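Local coordinates for protein beta-1,4-mannanase (Aplysia kurodai, PDB 3VUP) that probably hydrolyses the internal beta-1,4-mannosidic linkages of mannan as an endo-acting digestive enzyme of the sea hare, at residues D90-L95 and V106-W111; P143-V148 and G155-M160. One frame throughout, in Å; residues are numbered along the deposited sequence.

Interaction 1: residues D90-L95 and V106-W111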
loop_
_atom_site.group_PDB
_atom_site.type_symbol
_atom_site.label_atom_id
_atom_site.label_comp_id
_atom_site.label_asym_id
_atom_site.label_seq_id
_atom_site.Cartn_x
_atom_site.Cartn_y
_atom_site.Cartn_z
ATOM N N ASP A 90 -1.841 -21.000 -3.574
ATOM C CA ASP A 90 -0.477 -21.446 -3.846
ATOM C C ASP A 90 0.402 -20.305 -4.360
ATOM O O ASP A 90 1.577 -20.203 -4.000
ATOM C CB ASP A 90 -0.462 -22.579 -4.882
ATOM C CG ASP A 90 -1.038 -23.887 -4.355
ATOM O OD1 ASP A 90 -1.048 -24.106 -3.127
ATOM O OD2 ASP A 90 -1.471 -24.708 -5.191
ATOM N N ASP A 91 -0.167 -19.462 -5.220
ATOM C CA ASP A 91 0.577 -18.362 -5.818
ATOM C C ASP A 91 1.047 -17.380 -4.752
ATOM O O ASP A 91 2.199 -16.935 -4.762
ATOM C CB ASP A 91 -0.285 -17.610 -6.833
ATOM C CG ASP A 91 -0.646 -18.445 -8.054
ATOM O OD1 ASP A 91 0.020 -19.472 -8.332
ATOM O OD2 ASP A 91 -1.607 -18.042 -8.750
ATOM N N MET A 92 0.154 -17.034 -3.833
ATOM C CA MET A 92 0.507 -16.073 -2.799
ATOM C C MET A 92 1.565 -16.649 -1.856
ATOM O O MET A 92 2.502 -15.947 -1.462
ATOM C CB MET A 92 -0.737 -15.605 -2.044
ATOM C CG MET A 92 -1.719 -14.812 -2.917
ATOM S SD MET A 92 -1.025 -13.301 -3.641
ATOM C CE MET A 92 -0.722 -12.312 -2.176
ATOM N N LYS A 93 1.447 -17.932 -1.523
ATOM C CA LYS A 93 2.462 -18.572 -0.701
ATOM C C LYS A 93 3.804 -18.624 -1.425
ATOM O O LYS A 93 4.841 -18.334 -0.835
ATOM C CB LYS A 93 2.028 -19.975 -0.264
ATOM C CG LYS A 93 3.160 -20.762 0.400
ATOM C CD LYS A 93 2.674 -21.770 1.422
ATOM C CE LYS A 93 3.835 -22.250 2.289
ATOM N NZ LYS A 93 4.965 -22.795 1.481
ATOM N N ASP A 94 3.782 -18.978 -2.707
ATOM C CA ASP A 94 5.019 -19.074 -3.465
ATOM C C ASP A 94 5.686 -17.713 -3.654
ATOM O O ASP A 94 6.916 -17.614 -3.651
ATOM C CB ASP A 94 4.787 -19.761 -4.809
ATOM C CG ASP A 94 6.070 -20.284 -5.414
ATOM O OD1 ASP A 94 6.823 -20.982 -4.704
ATOM O OD2 ASP A 94 6.335 -19.988 -6.596
ATOM N N LEU A 95 4.878 -16.673 -3.830
ATOM C CA LEU A 95 5.397 -15.313 -3.869
ATOM C C LEU A 95 6.222 -15.043 -2.616
ATOM O O LEU A 95 7.355 -14.565 -2.687
ATOM C CB LEU A 95 4.242 -14.314 -3.951
ATOM C CG LEU A 95 4.586 -12.855 -3.628
ATOM C CD1 LEU A 95 5.550 -12.247 -4.640
ATOM C CD2 LEU A 95 3.305 -12.046 -3.541
ATOM N N VAL A 106 7.532 -8.435 1.719
ATOM C CA VAL A 106 6.557 -8.172 0.672
ATOM C C VAL A 106 5.360 -7.405 1.212
ATOM O O VAL A 106 4.843 -7.725 2.290
ATOM C CB VAL A 106 6.081 -9.494 0.058
ATOM C CG1 VAL A 106 5.098 -9.254 -1.062
ATOM C CG2 VAL A 106 7.249 -10.255 -0.452
ATOM N N PHE A 107 4.932 -6.403 0.448
ATOM C CA PHE A 107 3.756 -5.608 0.773
ATOM C C PHE A 107 2.772 -5.690 -0.388
ATOM O O PHE A 107 2.802 -4.867 -1.293
ATOM C CB PHE A 107 4.178 -4.163 1.083
ATOM C CG PHE A 107 5.088 -4.061 2.275
ATOM C CD1 PHE A 107 4.579 -3.801 3.531
ATOM C CD2 PHE A 107 6.449 -4.280 2.143
ATOM C CE1 PHE A 107 5.416 -3.741 4.636
ATOM C CE2 PHE A 107 7.292 -4.220 3.248
ATOM C CZ PHE A 107 6.775 -3.950 4.493
ATOM N N PRO A 108 1.912 -6.717 -0.384
ATOM C CA PRO A 108 0.921 -6.828 -1.456
ATOM C C PRO A 108 -0.106 -5.714 -1.326
ATOM O O PRO A 108 -0.597 -5.447 -0.226
ATOM C CB PRO A 108 0.261 -8.186 -1.180
ATOM C CG PRO A 108 1.225 -8.920 -0.278
ATOM C CD PRO A 108 1.837 -7.840 0.562
ATOM N N CYS A 109 -0.430 -5.084 -2.451
ATOM C CA CYS A 109 -1.443 -4.040 -2.493
ATOM C C CYS A 109 -2.675 -4.602 -3.193
ATOM O O CYS A 109 -2.617 -4.950 -4.373
ATOM C CB CYS A 109 -0.907 -2.806 -3.220
ATOM S SG CYS A 109 -2.123 -1.490 -3.405
ATOM N N LEU A 110 -3.781 -4.693 -2.465
ATOM C CA LEU A 110 -4.943 -5.429 -2.955
ATOM C C LEU A 110 -5.661 -4.723 -4.102
ATOM O O LEU A 110 -5.868 -5.332 -5.151
ATOM C CB LEU A 110 -5.914 -5.718 -1.814
ATOM C CG LEU A 110 -5.357 -6.587 -0.692
ATOM C CD1 LEU A 110 -6.417 -6.738 0.387
ATOM C CD2 LEU A 110 -4.893 -7.939 -1.224
ATOM N N TRP A 111 -6.021 -3.453 -3.900
ATOM C CA TRP A 111 -6.907 -2.731 -4.808
ATOM C C TRP A 111 -6.269 -1.431 -5.290
ATOM O O TRP A 111 -5.271 -0.961 -4.729
ATOM C CB TRP A 111 -8.220 -2.400 -4.106
ATOM C CG TRP A 111 -8.950 -3.590 -3.563
ATOM C CD1 TRP A 111 -9.063 -3.949 -2.250
ATOM C CD2 TRP A 111 -9.683 -4.573 -4.311
ATOM N NE1 TRP A 111 -9.809 -5.091 -2.134
ATOM C CE2 TRP A 111 -10.203 -5.493 -3.383
ATOM C CE3 TRP A 111 -9.931 -4.776 -5.674
ATOM C CZ2 TRP A 111 -10.979 -6.587 -3.769
ATOM C CZ3 TRP A 111 -10.703 -5.863 -6.056
ATOM C CH2 TRP A 111 -11.212 -6.755 -5.106
#
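Between a barrel strand and the helix that leads into it, Met92 and Leu95 of helix 88-101 meet Val106 and Pro108 of strand 105-112. The contact is wholly apolar and consists of two pairs. In the first, methyl CD2 of Leu95 lies 4.1 Å from methyl CG1 of Val106, the two side chains slanting across one another. Leu95 reaches there with CG anti to its backbone N (chi1 164°), and Val106 meets it with CG1. In the second pair the methyl CE of Met92 comes to 4.3 Å from CG at the corner of the Pro108 ring. In Met92 three successive torsions near -65° fold the chain so that CE turns to the strand.

In this (beta/alpha)8, or TIM, barrel the helix and strand are successive elements, so the contact packs an outer helix against the outside of the barrel wall. Residues alternate along the strand: Val106 and Pro108 face the helix, while the side chains of Phe107 and Cys109 leave from the other side of the strand. All four touching residues are buried. Phe48 of helix 36-53 touches both Leu95 and Val106, and Phe32 lies against Met92 and Leu95. Asp94, on the flank of the helix, forms a salt bridge with Lys41 and accepts a hydrogen bond from Trp37 NE1.

Interaction 2: residues P143-V148 and G155-M160; sequences PIVNHV and GGWDLM
Ile144 and Val145, in the last turn of helix 130-147, and Val148 just beyond it gather round the indole of Trp157 on strand 157-161. Ile144 comes first, pointing its CB at the strand and touching the six-membered ring at CH2 with its branch methyl CG2, 3.8 Å away; the approach is oblique to the ring. Val145 follows, its CG2 standing 3.9 Å above the indole plane but displaced toward the rim, 4.1 Å from both CZ2 and CE2 of Trp157. The carbonyl O of Val145 adds a polar link: a water accepts a hydrogen bond from Trp157 NE1 at 3.1 Å, lying in the ring plane, and gives a weak one back to Val145 O. The indole N-H thus has a partner within an otherwise apolar contact.

Helix and strand are consecutive elements of the TIM barrel, and Trp157 is the side chain that spans from the barrel wall to the surrounding helix layer. Its chi1 of -65° sets CG anti to the carbonyl carbon, and the indole extends outward from the strand. Pro108 and Leu110 of the neighbouring strand also touch it, as does Ile211 of helix 197-214.

Val148, the first residue to leave helical geometry, closes the set from the ring edge. Its CG2, lodged between the backbone N and the carbonyl carbon, sits near the ring plane, 3.8 Å from Trp157 CZ2. Val148 also touches Leu96 of helix 88-101, while Asp158, next after the tryptophan, pairs with Arg60.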
loop_
_atom_site.group_PDB
_atom_site.type_symbol
_atom_site.label_atom_id
_atom_site.label_comp_id
_atom_site.label_asym_id
_atom_site.label_seq_id
_atom_site.Cartn_x
_atom_site.Cartn_y
_atom_site.Cartn_z
ATOM N N PRO A 143 -9.580 -16.466 3.136
ATOM C CA PRO A 143 -8.799 -17.634 2.704
ATOM C C PRO A 143 -7.352 -17.316 2.316
ATOM O O PRO A 143 -6.445 -18.076 2.658
ATOM C CB PRO A 143 -9.594 -18.149 1.503
ATOM C CG PRO A 143 -11.015 -17.790 1.849
ATOM C CD PRO A 143 -10.918 -16.445 2.510
ATOM N N ILE A 144 -7.132 -16.201 1.630
ATOM C CA ILE A 144 -5.774 -15.814 1.262
ATOM C C ILE A 144 -4.918 -15.528 2.500
ATOM O O ILE A 144 -3.810 -16.055 2.645
ATOM C CB ILE A 144 -5.772 -14.597 0.313
ATOM C CG1 ILE A 144 -6.346 -14.984 -1.057
ATOM C CG2 ILE A 144 -4.360 -14.030 0.184
ATOM C CD1 ILE A 144 -6.696 -13.794 -1.926
ATOM N N VAL A 145 -5.444 -14.694 3.390
ATOM C CA VAL A 145 -4.721 -14.291 4.588
ATOM C C VAL A 145 -4.416 -15.491 5.472
ATOM O O VAL A 145 -3.312 -15.618 6.011
ATOM C CB VAL A 145 -5.524 -13.220 5.355
ATOM C CG1 VAL A 145 -4.934 -12.965 6.735
ATOM C CG2 VAL A 145 -5.583 -11.931 4.544
ATOM N N ASN A 146 -5.394 -16.378 5.613
ATOM C CA ASN A 146 -5.192 -17.579 6.405
ATOM C C ASN A 146 -4.116 -18.481 5.817
ATOM O O ASN A 146 -3.313 -19.065 6.541
ATOM C CB ASN A 146 -6.493 -18.358 6.538
ATOM C CG ASN A 146 -6.327 -19.604 7.369
ATOM O OD1 ASN A 146 -6.098 -19.529 8.578
ATOM N ND2 ASN A 146 -6.430 -20.760 6.728
ATOM N N HIS A 147 -4.099 -18.592 4.493
ATOM C CA HIS A 147 -3.182 -19.506 3.829
ATOM C C HIS A 147 -1.719 -19.114 4.051
ATOM O O HIS A 147 -0.845 -19.976 4.120
ATOM C CB HIS A 147 -3.476 -19.554 2.335
ATOM C CG HIS A 147 -2.736 -20.634 1.619
ATOM N ND1 HIS A 147 -3.084 -21.962 1.723
ATOM C CD2 HIS A 147 -1.659 -20.587 0.800
ATOM C CE1 HIS A 147 -2.257 -22.687 0.990
ATOM N NE2 HIS A 147 -1.381 -21.877 0.424
ATOM N N VAL A 148 -1.457 -17.815 4.153
ATOM C CA VAL A 148 -0.097 -17.314 4.347
ATOM C C VAL A 148 0.110 -16.746 5.748
ATOM O O VAL A 148 1.081 -16.025 5.989
ATOM C CB VAL A 148 0.290 -16.260 3.280
ATOM C CG1 VAL A 148 0.194 -16.869 1.883
ATOM C CG2 VAL A 148 -0.568 -14.989 3.400
ATOM N N GLY A 155 5.508 -8.494 4.828
ATOM C CA GLY A 155 5.719 -7.244 5.540
ATOM C C GLY A 155 4.416 -6.638 6.031
ATOM O O GLY A 155 4.308 -6.194 7.175
ATOM N N GLY A 156 3.415 -6.622 5.160
ATOM C CA GLY A 156 2.117 -6.094 5.527
ATOM C C GLY A 156 1.225 -6.009 4.314
ATOM O O GLY A 156 1.691 -6.074 3.172
ATOM N N TRP A 157 -0.064 -5.868 4.571
ATOM C CA TRP A 157 -1.074 -5.792 3.526
ATOM C C TRP A 157 -1.452 -4.337 3.290
ATOM O O TRP A 157 -1.841 -3.643 4.222
ATOM C CB TRP A 157 -2.332 -6.559 3.943
ATOM C CG TRP A 157 -2.131 -8.038 4.096
ATOM C CD1 TRP A 157 -1.939 -8.728 5.265
ATOM C CD2 TRP A 157 -2.111 -9.019 3.048
ATOM N NE1 TRP A 157 -1.805 -10.068 5.006
ATOM C CE2 TRP A 157 -1.904 -10.276 3.657
ATOM C CE3 TRP A 157 -2.252 -8.960 1.654
ATOM C CZ2 TRP A 157 -1.830 -11.464 2.921
ATOM C CZ3 TRP A 157 -2.171 -10.140 0.922
ATOM C CH2 TRP A 157 -1.965 -11.376 1.559
ATOM N N ASP A 158 -1.315 -3.876 2.051
ATOM C CA ASP A 158 -1.753 -2.539 1.660
ATOM C C ASP A 158 -3.135 -2.721 1.025
ATOM O O ASP A 158 -3.268 -3.331 -0.038
ATOM C CB ASP A 158 -0.741 -1.946 0.676
ATOM C CG ASP A 158 -1.142 -0.579 0.125
ATOM O OD1 ASP A 158 -2.322 -0.185 0.241
ATOM O OD2 ASP A 158 -0.253 0.079 -0.479
ATOM N N LEU A 159 -4.170 -2.206 1.680
ATOM C CA LEU A 159 -5.529 -2.449 1.204
ATOM C C LEU A 159 -5.835 -1.806 -0.135
ATOM O O LEU A 159 -6.607 -2.344 -0.919
ATOM C CB LEU A 159 -6.548 -1.946 2.215
ATOM C CG LEU A 159 -6.473 -2.572 3.599
ATOM C CD1 LEU A 159 -7.625 -2.065 4.436
ATOM C CD2 LEU A 159 -6.488 -4.091 3.528
ATOM N N MET A 160 -5.279 -0.630 -0.383
ATOM C CA MET A 160 -5.673 0.108 -1.567
ATOM C C MET A 160 -4.683 1.171 -1.951
ATOM O O MET A 160 -4.260 2.004 -1.133
ATOM C CB MET A 160 -7.040 0.758 -1.369
ATOM C CG MET A 160 -7.564 1.495 -2.608
ATOM S SD MET A 160 -9.264 2.064 -2.446
ATOM C CE MET A 160 -10.075 0.986 -3.614
HETATM O O HOH W 1 -1.578 -12.846 6.461
#

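How the interactions relate
Interactions 1 and 2 are successive helix-strand units of one eight-stranded parallel barrel, met in series along the chain: helix 88-101, strand 105-112, helix 130-147, strand 157-161. Their centres lie about 7 Å apart, on the same side of the chain's centre. The strands are neighbours in the barrel wall; probable backbone hydrogen bonds run from Leu110 N to Asp158 O and, just before the second strand begins, from Gly155 N to Val106 O. Leu89 of helix 88-101 meets Ile144 and His147, so the two helices also touch each other outside the strands they cover.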